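Local coordinates for protein botulinum neurotoxin type C1 (Clostridium botulinum, PDB 3R4S) that binds sialic acid at two sites on its receptor-binding fragment, consistent with attachment to nerve-cell gangliosides before the toxin's zinc endopeptidase enters the neuron, at residues N267-V272 and F392-G396; D311-K317 and L343-T347; Y319-M323 and D352-F356; N139-G143 and N279-N283; N380-I384 and K409-Y413. All coordinates share one frame; numbering follows the deposited sequence.

Contact 1 of 5, residues N267-V272 and F392-G396. With SLB (N-acetyl-beta-neuraminic acid), chain C.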
# COMPACT_ATOMS: atom_id res chain seq x y z
N ASN A 267 -22.40 20.46 0.56
CA ASN A 267 -23.24 21.53 0.10
C ASN A 267 -24.69 21.23 0.45
O ASN A 267 -25.30 20.34 -0.12
CB ASN A 267 -23.09 21.64 -1.41
CG ASN A 267 -23.27 23.04 -1.89
OD1 ASN A 267 -24.35 23.62 -1.76
ND2 ASN A 267 -22.20 23.60 -2.45
N SER A 268 -25.22 21.98 1.41
CA SER A 268 -26.57 21.77 1.89
C SER A 268 -26.70 20.36 2.40
O SER A 268 -27.71 19.70 2.17
CB SER A 268 -27.61 22.00 0.78
OG SER A 268 -27.58 23.35 0.34
N ARG A 269 -25.66 19.90 3.09
CA ARG A 269 -25.66 18.59 3.72
C ARG A 269 -25.62 17.43 2.73
O ARG A 269 -25.78 16.26 3.12
CB ARG A 269 -26.84 18.43 4.67
CG ARG A 269 -26.73 19.28 5.92
CD ARG A 269 -27.94 19.08 6.79
NE ARG A 269 -27.83 19.84 8.03
CZ ARG A 269 -28.58 19.61 9.10
NH1 ARG A 269 -29.49 18.64 9.08
NH2 ARG A 269 -28.42 20.35 10.19
N GLN A 270 -25.43 17.75 1.45
CA GLN A 270 -25.15 16.73 0.45
C GLN A 270 -23.65 16.71 0.19
O GLN A 270 -23.06 17.72 -0.18
CB GLN A 270 -25.89 17.02 -0.85
CG GLN A 270 -25.57 16.03 -1.98
CD GLN A 270 -25.71 14.58 -1.52
OE1 GLN A 270 -24.76 13.79 -1.60
NE2 GLN A 270 -26.88 14.24 -1.00
N ILE A 271 -23.03 15.55 0.39
CA ILE A 271 -21.61 15.41 0.04
C ILE A 271 -21.44 15.46 -1.46
O ILE A 271 -22.24 14.88 -2.21
CB ILE A 271 -21.02 14.09 0.56
CG1 ILE A 271 -21.09 14.07 2.09
CG2 ILE A 271 -19.58 13.94 0.09
CD1 ILE A 271 -20.67 12.75 2.70
N VAL A 272 -20.43 16.19 -1.90
CA VAL A 272 -20.12 16.31 -3.32
C VAL A 272 -18.62 16.19 -3.52
O VAL A 272 -17.84 16.44 -2.61
CB VAL A 272 -20.60 17.67 -3.90
CG1 VAL A 272 -22.09 17.85 -3.65
CG2 VAL A 272 -19.81 18.82 -3.28
N PHE A 392 -29.24 17.84 -8.52
CA PHE A 392 -29.71 18.36 -7.23
C PHE A 392 -29.92 19.87 -7.32
O PHE A 392 -29.43 20.54 -8.22
CB PHE A 392 -28.67 18.13 -6.12
CG PHE A 392 -28.39 16.69 -5.79
CD1 PHE A 392 -29.03 16.07 -4.73
CD2 PHE A 392 -27.44 15.98 -6.50
CE1 PHE A 392 -28.75 14.74 -4.40
CE2 PHE A 392 -27.14 14.66 -6.18
CZ PHE A 392 -27.80 14.04 -5.14
N ARG A 393 -30.64 20.39 -6.33
CA ARG A 393 -30.66 21.82 -6.06
C ARG A 393 -29.98 22.00 -4.71
O ARG A 393 -30.54 21.67 -3.67
CB ARG A 393 -32.09 22.36 -5.98
CG ARG A 393 -32.88 22.25 -7.27
CD ARG A 393 -34.26 22.93 -7.14
NE ARG A 393 -34.97 22.90 -8.42
CZ ARG A 393 -35.82 21.94 -8.77
NH1 ARG A 393 -36.08 20.93 -7.95
NH2 ARG A 393 -36.41 21.99 -9.95
N LEU A 394 -28.76 22.52 -4.73
CA LEU A 394 -28.02 22.74 -3.50
C LEU A 394 -27.61 24.20 -3.38
O LEU A 394 -27.49 24.90 -4.38
CB LEU A 394 -26.76 21.86 -3.47
CG LEU A 394 -26.91 20.36 -3.75
CD1 LEU A 394 -25.53 19.69 -3.85
CD2 LEU A 394 -27.77 19.69 -2.69
N GLY A 395 -27.40 24.66 -2.15
CA GLY A 395 -26.84 25.98 -1.91
C GLY A 395 -27.50 27.14 -2.64
O GLY A 395 -26.82 27.98 -3.24
N GLY A 396 -28.82 27.22 -2.60
CA GLY A 396 -29.50 28.35 -3.19
C GLY A 396 -29.86 28.23 -4.67
O GLY A 396 -30.65 29.03 -5.17
C1 SLB C . -20.15 27.15 1.74
C2 SLB C . -20.49 26.21 2.87
C3 SLB C . -19.79 24.86 2.62
C4 SLB C . -20.20 23.83 3.67
C5 SLB C . -21.70 23.67 3.64
C6 SLB C . -22.37 25.03 3.88
C7 SLB C . -23.87 24.86 3.70
C8 SLB C . -24.63 26.11 4.18
C9 SLB C . -26.14 25.94 4.05
C10 SLB C . -22.80 21.78 4.76
C11 SLB C . -23.02 21.12 6.08
N5 SLB C . -22.03 22.87 4.81
O1A SLB C . -20.72 27.01 0.63
O1B SLB C . -19.29 28.03 1.96
O2 SLB C . -19.97 26.79 4.07
O4 SLB C . -19.60 22.57 3.39
O6 SLB C . -21.91 26.06 2.99
O7 SLB C . -24.09 24.63 2.29
O8 SLB C . -24.30 26.41 5.54
O9 SLB C . -26.51 26.25 2.70
O10 SLB C . -23.29 21.36 3.72

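Contact 2 of 5, residues D311-K317 and L343-T347. With SIA (N-acetyl-alpha-neuraminic acid), chain D.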
# COMPACT_ATOMS: atom_id res chain seq x y z
N ASP A 311 -18.20 9.70 10.76
CA ASP A 311 -18.38 11.09 11.18
C ASP A 311 -17.64 12.04 10.26
O ASP A 311 -16.55 11.73 9.78
CB ASP A 311 -17.85 11.31 12.59
CG ASP A 311 -18.67 10.62 13.64
OD1 ASP A 311 -19.86 10.32 13.35
OD2 ASP A 311 -18.14 10.38 14.74
N MET A 312 -18.24 13.20 10.02
CA MET A 312 -17.57 14.30 9.35
C MET A 312 -17.85 15.62 10.09
O MET A 312 -18.99 15.94 10.42
CB MET A 312 -18.02 14.40 7.89
CG MET A 312 -17.38 15.55 7.13
SD MET A 312 -17.96 15.66 5.43
CE MET A 312 -17.20 14.21 4.70
N THR A 313 -16.80 16.38 10.36
CA THR A 313 -16.96 17.65 11.06
C THR A 313 -16.78 18.82 10.09
O THR A 313 -15.77 18.91 9.39
CB THR A 313 -15.99 17.79 12.24
OG1 THR A 313 -16.36 16.86 13.27
CG2 THR A 313 -16.02 19.20 12.81
N ILE A 314 -17.78 19.69 10.04
CA ILE A 314 -17.72 20.90 9.23
C ILE A 314 -18.09 22.11 10.08
O ILE A 314 -19.11 22.09 10.78
CB ILE A 314 -18.68 20.82 8.04
CG1 ILE A 314 -18.37 19.60 7.18
CG2 ILE A 314 -18.62 22.11 7.22
CD1 ILE A 314 -19.39 19.35 6.10
N ASN A 315 -17.26 23.15 10.04
CA ASN A 315 -17.50 24.36 10.82
C ASN A 315 -17.83 24.03 12.27
O ASN A 315 -18.79 24.56 12.84
CB ASN A 315 -18.60 25.21 10.19
CG ASN A 315 -18.23 25.71 8.80
OD1 ASN A 315 -19.09 25.87 7.92
ND2 ASN A 315 -16.94 25.96 8.59
N ASN A 316 -17.05 23.13 12.85
CA ASN A 316 -17.20 22.72 14.25
C ASN A 316 -18.50 22.02 14.63
O ASN A 316 -18.79 21.83 15.81
CB ASN A 316 -16.92 23.89 15.19
CG ASN A 316 -15.46 24.28 15.19
OD1 ASN A 316 -15.10 25.39 14.79
ND2 ASN A 316 -14.60 23.36 15.63
N LYS A 317 -19.28 21.62 13.63
CA LYS A 317 -20.44 20.78 13.87
C LYS A 317 -20.14 19.38 13.36
O LYS A 317 -19.61 19.22 12.26
CB LYS A 317 -21.66 21.35 13.15
CG LYS A 317 -22.91 20.49 13.28
CD LYS A 317 -23.84 21.01 14.38
CE LYS A 317 -24.50 22.31 13.96
NZ LYS A 317 -25.48 22.09 12.85
N LEU A 343 -25.25 14.15 4.81
CA LEU A 343 -24.84 14.37 6.19
C LEU A 343 -26.01 14.78 7.07
O LEU A 343 -26.82 15.63 6.70
CB LEU A 343 -23.74 15.43 6.26
CG LEU A 343 -22.49 15.16 5.42
CD1 LEU A 343 -21.75 16.46 5.12
CD2 LEU A 343 -21.57 14.17 6.12
N ARG A 344 -26.09 14.18 8.25
CA ARG A 344 -27.13 14.50 9.22
C ARG A 344 -26.53 14.71 10.60
O ARG A 344 -25.50 14.12 10.94
CB ARG A 344 -28.17 13.38 9.29
CG ARG A 344 -27.59 12.07 9.78
CD ARG A 344 -28.68 11.04 10.05
NE ARG A 344 -29.55 11.45 11.15
CZ ARG A 344 -30.55 10.72 11.62
NH1 ARG A 344 -30.81 9.53 11.09
NH2 ARG A 344 -31.29 11.17 12.63
N GLU A 345 -27.18 15.55 11.39
CA GLU A 345 -26.73 15.83 12.74
C GLU A 345 -26.70 14.56 13.56
O GLU A 345 -27.61 13.73 13.47
CB GLU A 345 -27.65 16.85 13.41
CG GLU A 345 -27.52 18.25 12.86
CD GLU A 345 -28.43 19.23 13.57
OE1 GLU A 345 -28.62 19.08 14.79
OE2 GLU A 345 -28.95 20.14 12.90
N GLN A 346 -25.67 14.43 14.38
CA GLN A 346 -25.54 13.28 15.27
C GLN A 346 -26.69 13.25 16.27
O GLN A 346 -27.23 14.29 16.62
CB GLN A 346 -24.21 13.32 16.01
CG GLN A 346 -23.01 13.21 15.10
CD GLN A 346 -21.71 13.13 15.86
OE1 GLN A 346 -21.68 13.35 17.08
NE2 GLN A 346 -20.62 12.83 15.16
N THR A 347 -27.05 12.06 16.72
CA THR A 347 -28.07 11.91 17.75
C THR A 347 -27.50 11.04 18.85
O THR A 347 -26.39 10.51 18.72
CB THR A 347 -29.37 11.26 17.21
OG1 THR A 347 -29.08 9.97 16.66
CG2 THR A 347 -30.01 12.13 16.14
C1 SIA D . -19.26 10.00 17.90
C2 SIA D . -19.95 9.50 19.14
C3 SIA D . -19.80 10.49 20.30
C4 SIA D . -20.71 11.69 20.20
C5 SIA D . -22.13 11.26 19.88
C6 SIA D . -22.11 10.41 18.61
C7 SIA D . -23.49 9.97 18.14
C8 SIA D . -23.37 9.10 16.89
C9 SIA D . -24.74 8.88 16.26
C10 SIA D . -23.93 12.85 20.18
C11 SIA D . -24.57 14.14 19.74
N5 SIA D . -22.82 12.48 19.52
O1A SIA D . -19.64 9.54 16.79
O1B SIA D . -18.33 10.84 18.00
O2 SIA D . -19.33 8.26 19.50
O4 SIA D . -20.72 12.40 21.45
O6 SIA D . -21.32 9.24 18.84
O7 SIA D . -24.11 9.19 19.18
O8 SIA D . -22.48 9.72 15.94
O9 SIA D . -25.13 10.10 15.63
O10 SIA D . -24.38 12.17 21.09
O HOH W 1 -18.21 13.00 16.49

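Contact 3 of 5, residues Y319-M323 and D352-F356. With SIA (N-acetyl-alpha-neuraminic acid), chain D.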
# COMPACT_ATOMS: atom_id res chain seq x y z
N TYR A 319 -21.25 15.71 12.01
CA TYR A 319 -22.32 14.98 11.34
C TYR A 319 -22.03 13.48 11.21
O TYR A 319 -20.91 13.04 11.46
CB TYR A 319 -22.51 15.53 9.93
CG TYR A 319 -22.81 17.01 9.84
CD1 TYR A 319 -24.12 17.47 9.75
CD2 TYR A 319 -21.79 17.95 9.81
CE1 TYR A 319 -24.40 18.82 9.65
CE2 TYR A 319 -22.06 19.30 9.70
CZ TYR A 319 -23.37 19.73 9.63
OH TYR A 319 -23.63 21.08 9.53
N ASN A 320 -23.05 12.72 10.83
CA ASN A 320 -22.88 11.35 10.36
C ASN A 320 -23.15 11.34 8.87
O ASN A 320 -24.05 12.02 8.39
CB ASN A 320 -23.91 10.41 11.01
CG ASN A 320 -23.78 10.32 12.51
OD1 ASN A 320 -24.77 10.39 13.23
ND2 ASN A 320 -22.56 10.14 12.99
N LEU A 321 -22.39 10.55 8.13
CA LEU A 321 -22.81 10.21 6.78
C LEU A 321 -24.05 9.35 6.94
O LEU A 321 -24.16 8.57 7.90
CB LEU A 321 -21.71 9.44 6.03
CG LEU A 321 -20.64 10.26 5.32
CD1 LEU A 321 -19.84 11.12 6.30
CD2 LEU A 321 -19.72 9.33 4.54
N PHE A 322 -25.00 9.48 6.03
CA PHE A 322 -26.20 8.66 6.10
C PHE A 322 -26.80 8.44 4.73
O PHE A 322 -26.60 9.24 3.82
CB PHE A 322 -27.25 9.25 7.08
CG PHE A 322 -28.12 10.35 6.47
CD1 PHE A 322 -27.57 11.58 6.13
CD2 PHE A 322 -29.49 10.15 6.30
CE1 PHE A 322 -28.37 12.59 5.59
CE2 PHE A 322 -30.29 11.16 5.77
CZ PHE A 322 -29.74 12.37 5.41
N MET A 323 -27.51 7.33 4.58
CA MET A 323 -28.18 7.06 3.33
C MET A 323 -29.52 7.79 3.32
O MET A 323 -30.40 7.50 4.13
CB MET A 323 -28.40 5.56 3.14
CG MET A 323 -28.85 5.21 1.73
SD MET A 323 -29.34 3.49 1.53
CE MET A 323 -30.81 3.40 2.53
N ASP A 352 -30.39 3.61 12.06
CA ASP A 352 -30.14 2.61 11.04
C ASP A 352 -29.51 3.19 9.77
O ASP A 352 -28.65 2.55 9.16
CB ASP A 352 -31.42 1.86 10.66
CG ASP A 352 -31.20 0.86 9.53
OD1 ASP A 352 -30.78 -0.28 9.83
OD2 ASP A 352 -31.42 1.21 8.34
N ASN A 353 -29.93 4.38 9.37
CA ASN A 353 -29.49 4.93 8.09
C ASN A 353 -28.05 5.43 8.07
O ASN A 353 -27.56 5.88 7.03
CB ASN A 353 -30.47 5.97 7.52
CG ASN A 353 -30.60 7.21 8.39
OD1 ASN A 353 -29.77 7.47 9.27
ND2 ASN A 353 -31.65 8.00 8.15
N ILE A 354 -27.34 5.33 9.19
CA ILE A 354 -25.91 5.66 9.17
C ILE A 354 -25.02 4.41 9.21
O ILE A 354 -23.79 4.53 9.15
CB ILE A 354 -25.48 6.57 10.33
CG1 ILE A 354 -25.41 5.76 11.63
CG2 ILE A 354 -26.38 7.81 10.42
CD1 ILE A 354 -24.77 6.52 12.77
N ILE A 355 -25.63 3.24 9.31
CA ILE A 355 -24.88 2.01 9.56
C ILE A 355 -24.34 1.33 8.29
O ILE A 355 -25.08 1.10 7.33
CB ILE A 355 -25.71 1.00 10.39
CG1 ILE A 355 -26.17 1.65 11.70
CG2 ILE A 355 -24.90 -0.27 10.69
CD1 ILE A 355 -27.03 0.74 12.56
N PHE A 356 -23.04 1.04 8.29
CA PHE A 356 -22.39 0.36 7.17
C PHE A 356 -21.55 -0.84 7.62
O PHE A 356 -21.22 -0.97 8.82
CB PHE A 356 -21.51 1.34 6.37
CG PHE A 356 -22.30 2.44 5.71
CD1 PHE A 356 -22.83 2.25 4.44
CD2 PHE A 356 -22.52 3.65 6.36
CE1 PHE A 356 -23.57 3.25 3.82
CE2 PHE A 356 -23.26 4.65 5.75
CZ PHE A 356 -23.78 4.46 4.48
C1 SIA D . -19.26 10.00 17.90
C2 SIA D . -19.95 9.50 19.14
C3 SIA D . -19.80 10.49 20.30
C4 SIA D . -20.71 11.69 20.20
C5 SIA D . -22.13 11.26 19.88
C6 SIA D . -22.11 10.41 18.61
C7 SIA D . -23.49 9.97 18.14
C8 SIA D . -23.37 9.10 16.89
C9 SIA D . -24.74 8.88 16.26
C10 SIA D . -23.93 12.85 20.18
C11 SIA D . -24.57 14.14 19.74
N5 SIA D . -22.82 12.48 19.52
O1A SIA D . -19.64 9.54 16.79
O1B SIA D . -18.33 10.84 18.00
O2 SIA D . -19.33 8.26 19.50
O4 SIA D . -20.72 12.40 21.45
O6 SIA D . -21.32 9.24 18.84
O7 SIA D . -24.11 9.19 19.18
O8 SIA D . -22.48 9.72 15.94
O9 SIA D . -25.13 10.10 15.63
O10 SIA D . -24.38 12.17 21.09
O HOH W 2 -22.20 6.71 8.57
O HOH W 3 -33.08 7.47 5.68

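Contact 4 of 5, residues N139-G143 and N279-N283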
# COMPACT_ATOMS: atom_id res chain seq x y z
N ASN A 139 -1.39 7.58 -12.07
CA ASN A 139 -2.29 7.23 -10.97
C ASN A 139 -1.66 7.48 -9.61
O ASN A 139 -2.18 7.03 -8.59
CB ASN A 139 -2.74 5.78 -11.11
CG ASN A 139 -3.68 5.59 -12.29
OD1 ASN A 139 -4.37 6.53 -12.70
ND2 ASN A 139 -3.71 4.39 -12.85
N ASN A 140 -0.56 8.22 -9.61
CA ASN A 140 0.26 8.39 -8.42
C ASN A 140 1.02 9.71 -8.39
O ASN A 140 2.22 9.72 -8.10
CB ASN A 140 1.27 7.24 -8.31
CG ASN A 140 0.61 5.92 -7.97
OD1 ASN A 140 0.23 5.68 -6.82
ND2 ASN A 140 0.45 5.06 -8.97
N ALA A 141 0.33 10.82 -8.65
CA ALA A 141 0.96 12.15 -8.60
C ALA A 141 1.49 12.54 -7.21
O ALA A 141 2.51 13.21 -7.09
CB ALA A 141 -0.00 13.23 -9.12
N PRO A 142 0.78 12.12 -6.15
CA PRO A 142 1.28 12.36 -4.79
C PRO A 142 2.47 11.45 -4.44
O PRO A 142 3.00 11.57 -3.34
CB PRO A 142 0.09 11.99 -3.90
CG PRO A 142 -1.09 11.86 -4.83
CD PRO A 142 -0.54 11.47 -6.15
N GLY A 143 2.86 10.56 -5.35
CA GLY A 143 3.97 9.64 -5.10
C GLY A 143 3.47 8.23 -4.80
O GLY A 143 2.37 8.07 -4.27
N ASN A 279 -2.70 18.52 -7.12
CA ASN A 279 -2.63 17.14 -7.59
C ASN A 279 -1.52 16.30 -6.98
O ASN A 279 -1.57 15.07 -7.00
CB ASN A 279 -2.50 17.11 -9.11
CG ASN A 279 -3.81 17.40 -9.78
OD1 ASN A 279 -4.82 16.77 -9.49
ND2 ASN A 279 -3.80 18.38 -10.69
N ASN A 280 -0.51 16.97 -6.44
CA ASN A 280 0.65 16.29 -5.87
C ASN A 280 0.47 15.98 -4.40
O ASN A 280 1.38 15.44 -3.76
CB ASN A 280 1.91 17.14 -6.07
CG ASN A 280 2.19 17.43 -7.53
OD1 ASN A 280 1.98 16.59 -8.40
ND2 ASN A 280 2.67 18.64 -7.80
N ASP A 281 -0.68 16.32 -3.84
CA ASP A 281 -0.94 16.04 -2.44
C ASP A 281 -2.37 15.55 -2.21
O ASP A 281 -3.22 15.65 -3.09
CB ASP A 281 -0.71 17.28 -1.59
CG ASP A 281 0.69 17.84 -1.74
OD1 ASP A 281 1.54 17.52 -0.88
OD2 ASP A 281 0.94 18.60 -2.70
N PHE A 282 -2.62 15.01 -1.03
CA PHE A 282 -3.96 14.80 -0.53
C PHE A 282 -4.12 15.76 0.63
O PHE A 282 -3.72 15.45 1.76
CB PHE A 282 -4.16 13.36 -0.05
CG PHE A 282 -4.23 12.35 -1.16
CD1 PHE A 282 -5.35 12.26 -1.97
CD2 PHE A 282 -3.18 11.47 -1.38
CE1 PHE A 282 -5.42 11.32 -2.99
CE2 PHE A 282 -3.24 10.54 -2.40
CZ PHE A 282 -4.36 10.46 -3.20
N ASN A 283 -4.66 16.94 0.37
CA ASN A 283 -4.73 17.94 1.42
C ASN A 283 -5.87 18.94 1.22
O ASN A 283 -5.77 20.10 1.62
CB ASN A 283 -3.38 18.66 1.55
CG ASN A 283 -3.04 19.50 0.33
OD1 ASN A 283 -3.83 19.64 -0.60
ND2 ASN A 283 -1.83 20.06 0.33

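Contact 5 of 5, residues N380-I384 and K409-Y413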
# COMPACT_ATOMS: atom_id res chain seq x y z
N ASN A 380 -28.68 -7.95 7.69
CA ASN A 380 -29.34 -7.44 6.49
C ASN A 380 -28.44 -6.45 5.75
O ASN A 380 -28.43 -5.27 6.07
CB ASN A 380 -30.68 -6.79 6.85
CG ASN A 380 -31.39 -6.21 5.64
OD1 ASN A 380 -30.97 -6.42 4.51
ND2 ASN A 380 -32.46 -5.47 5.88
N ILE A 381 -27.68 -6.96 4.78
CA ILE A 381 -26.87 -6.10 3.92
C ILE A 381 -27.72 -5.74 2.72
O ILE A 381 -28.12 -6.62 1.96
CB ILE A 381 -25.57 -6.81 3.46
CG1 ILE A 381 -24.77 -7.28 4.68
CG2 ILE A 381 -24.74 -5.89 2.56
CD1 ILE A 381 -24.36 -6.14 5.61
N SER A 382 -28.01 -4.46 2.54
CA SER A 382 -29.02 -4.05 1.57
C SER A 382 -28.48 -3.31 0.36
O SER A 382 -29.24 -3.01 -0.57
CB SER A 382 -30.07 -3.17 2.26
OG SER A 382 -29.46 -2.04 2.87
N GLY A 383 -27.19 -3.00 0.35
CA GLY A 383 -26.64 -2.22 -0.74
C GLY A 383 -25.14 -2.01 -0.67
O GLY A 383 -24.48 -2.38 0.31
N ILE A 384 -24.60 -1.39 -1.72
CA ILE A 384 -23.17 -1.14 -1.80
C ILE A 384 -22.94 0.34 -2.10
O ILE A 384 -23.70 0.95 -2.85
CB ILE A 384 -22.50 -2.01 -2.91
CG1 ILE A 384 -20.98 -2.04 -2.75
CG2 ILE A 384 -22.92 -1.55 -4.31
CD1 ILE A 384 -20.29 -3.02 -3.69
N LYS A 409 -26.27 1.94 -3.83
CA LYS A 409 -27.09 1.19 -4.76
C LYS A 409 -27.68 0.01 -4.00
O LYS A 409 -26.94 -0.87 -3.54
CB LYS A 409 -26.23 0.68 -5.92
CG LYS A 409 -26.91 -0.34 -6.83
CD LYS A 409 -28.21 0.21 -7.39
CE LYS A 409 -28.71 -0.61 -8.58
NZ LYS A 409 -29.01 -2.01 -8.19
N GLN A 410 -29.00 -0.01 -3.85
CA GLN A 410 -29.67 -1.16 -3.25
C GLN A 410 -30.27 -2.05 -4.34
O GLN A 410 -29.70 -2.16 -5.43
CB GLN A 410 -30.71 -0.71 -2.20
CG GLN A 410 -30.08 0.11 -1.07
CD GLN A 410 -30.96 0.23 0.16
OE1 GLN A 410 -32.16 0.52 0.06
NE2 GLN A 410 -30.38 0.03 1.33
N GLY A 411 -31.40 -2.69 -4.07
CA GLY A 411 -31.91 -3.69 -5.01
C GLY A 411 -30.84 -4.77 -5.16
O GLY A 411 -30.14 -5.08 -4.20
N ASN A 412 -30.69 -5.33 -6.36
CA ASN A 412 -29.64 -6.32 -6.58
C ASN A 412 -28.27 -5.68 -6.76
O ASN A 412 -27.80 -5.53 -7.88
CB ASN A 412 -29.94 -7.23 -7.77
CG ASN A 412 -28.85 -8.26 -7.99
OD1 ASN A 412 -28.09 -8.56 -7.07
ND2 ASN A 412 -28.74 -8.79 -9.21
N TYR A 413 -27.63 -5.33 -5.66
CA TYR A 413 -26.36 -4.62 -5.76
C TYR A 413 -25.23 -5.52 -6.26
O TYR A 413 -24.18 -5.03 -6.68
CB TYR A 413 -25.98 -4.00 -4.41
CG TYR A 413 -25.79 -5.01 -3.32
CD1 TYR A 413 -24.57 -5.65 -3.16
CD2 TYR A 413 -26.83 -5.34 -2.46
CE1 TYR A 413 -24.38 -6.60 -2.16
CE2 TYR A 413 -26.65 -6.29 -1.45
CZ TYR A 413 -25.42 -6.91 -1.32
OH TYR A 413 -25.21 -7.85 -0.34
O HOH W 4 -27.36 -8.86 0.52
O HOH W 5 -30.76 -5.15 -1.77

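Contact 1 of 5, residues N267-V272 and F392-G396
L394 points its isobutyl group at the hairpin turn and touches N267, Q270 and V272. Its CG stands anti to its own carbonyl carbon (chi1 -51°), which sends the two methyls toward the turn: CD2 meets Q270 CB at 3.7 Å, and CD1 meets V272 CG1 at 3.9 Å, the leucine and valine sliding past each other in opposite directions. L394 CB lies 3.4 Å from N267 OD1. A branched aliphatic chain suits this place because it can fill both directions. Beside it, Q270 crosses F392 at about a right angle, yet its amide plane is only 28° from the ring plane and stacks on it, with CG 4.2 Å above one face, toward the rim. S268 OG accepts a hydrogen bond from G395 N (2.8 Å, 160° at the hydrogen). G395 has positive phi, and N267 OD1 lies 3.4 Å from its CA, leaving little room for a side chain. The type I' turn N267-Q270 faces the sugar: S268 N donates to O7 of the N-acetyl-beta-neuraminic acid at 3.0 Å and R269 N to O10 at 2.9 Å. Apolar packing and one serine bond thus back a turn whose own amides recognise the ligand's glycerol chain and N-acetyl group.

Contact 2 of 5, residues D311-K317 and L343-T347
D311 and Q346 meet at the N-acetyl-alpha-neuraminic acid, their side chains crossing at about a right angle with carboxylate and amide planes 41° apart. D311 OD2 lies 2.7 Å from the sugar O1A. Q346 CG is anti to its carbonyl carbon (chi1 -64°) and the chain extends beyond it, carrying the amide to the sugar. OE1 accepts from N5 (2.8 Å), while NE2 donates to a water that in turn donates to D311 OD2 and sugar O1B; an amide both gives and takes. T347 N donates to O9 and its O accepts from O7. Behind this shell, T347 OG1 is hydrogen-bonded to D349 O and N351 OD1, and D311 touches K291. These groups belong to the beta-trefoil domain, where strands 307-314 and 338-345 flank strand 317-323. Away from this sugar, L343 crosses M312 and I314 at about right angles, its CD1 3.9 Å from M312 SD. Flexible methionine and branched isoleucine fit round the leucine's methyls; I314 also touches the N-acetyl-beta-neuraminic acid. K317 NZ makes a long salt bridge to E345 OE2 (4.0 Å), whose stronger partner is R269.

Contact 3 of 5, residues Y319-M323 and D352-F356
I354 packs its CG2 methyl into the corner between N320 and F322, 3.6 Å from N320 CB and 3.7 Å from F322 CB. This is the close part of the contact. Because CG2 stands anti to the carbonyl carbon while CG1 sits between backbone N and carbonyl carbon (chi1 75°), one branch meets the strand and the other runs beside the N320 amide; a beta-branched residue can do both. An interior water bridges here, donating to L321 O and I354 O and lying in plane at the edge of the buried F356 ring. Next to it the backbones join: M323 N donates to N353 O at 2.8 Å, in the carbonyl plane, and the same oxygen takes a CA-H contact from F322. The looser side is that of the partly exposed F322, M323 and N353. The N353 side chain lies alongside F322, pointing the same way, with ND2 at the ring edge 3.6 Å from CD2 and the two planes 58° apart. A second water accepts from N353 ND2 and donates to M323 O, while N353 OD1 is bonded by R344. N320 ND2 donates to O8 of the N-acetyl-alpha-neuraminic acid. The 3-10 turn 352-354 thus lies against the C-terminal end of strand 317-323, which pairs with strands 307-314 and 338-345.

Contact 4 of 5, residues N139-G143 and N279-N283
The type I turn N140-G143, closed by G143 N to N140 O at 2.9 Å, brings P142 close to the backbone of N280, with their CA atoms 4.1 Å apart. P142 CA points its hydrogen at N280 O (3.2 Å, 146° at the hydrogen), a weak CH-O contact in place of any hydrogen bond between the segments; N280 O has a stronger donor in K88 NZ. The proline ring then meets F282, CG lying 3.5 Å from CE2 where the two side chains run obliquely. F282 CG is anti to its carbonyl carbon (chi1 -72°), which brings the far side of the ring to P142. The proline's phi of -73° is compatible with the turn and its ring offers a compact apolar surface, while F282 supplies a broad one that also packs edge-to-face with Y241. A141, small enough for close approach, sets CB 3.2 Å from N279 O. N279 and N280 are polar residues at home in their exposed positions. The contact is a surface one between loops and joins the N-terminal jelly-roll domain, lectin-like in fold, to the C-terminal beta-trefoil.

Contact 5 of 5, residues N380-I384 and K409-Y413
I384 and K409 hold the two segments together through paired backbone hydrogen bonds, I384 N to K409 O at 3.0 Å and K409 N to I384 O at 2.9 Å, an antiparallel hydrogen-bonded pair. G383 passes alongside, its CA 3.1 Å from K409 O, and having no side chain lets the segments come this near. Farther along, Q410 CA makes a CH-O contact with S382 O. The lysine folds back, and its NZ donates to Q410 O (2.8 Å), nearly along the carbonyl axis. This pairing joins the ends of strands 381-392 and 401-409 in the beta-trefoil domain, where segment 409-413 leaves the sheet through a turn at G411, whose positive phi suits glycine. Apolar packing centres on Y413. With its CG between backbone N and carbonyl carbon (chi1 62°), the ring swings over segment 380-384 and turns one face to the G383 backbone, G383 C being 4.0 Å above the plane, offset toward the ring's rim. I384 CG2 meets Y413 CB at 3.9 Å, and at the far end I381 CG2 lies 4.1 Å from Y413 CZ. Of two waters, one links I381 O with the tyrosine hydroxyl; the other donates to S382 O and G411 O.

Overall arrangement
Contacts 1, 2, 3 and 5 belong to the beta-trefoil domain, whereas contact 4 joins it to the N-terminal domain and touches none of the others. Contacts 2 and 3 are nearest neighbours, centres 11 Å apart, sharing strands 307-314, 317-323 and 338-345 and the N-acetyl-alpha-neuraminic acid. Contact 1, centred about 15 Å from contact 2, meets it through R269 O and L343 N (2.8 Å, a probable hydrogen bond) and brings the second sugar. Along the chain, contact 4 closes before contacts 2, 3 and 5 open; contacts 2 and 3 alternate, both nested within the loop closed by contact 1, and contact 5 follows, touching contact 3 through M323 and Q410. The two sialic acid sites therefore lie on adjoining parts of one domain.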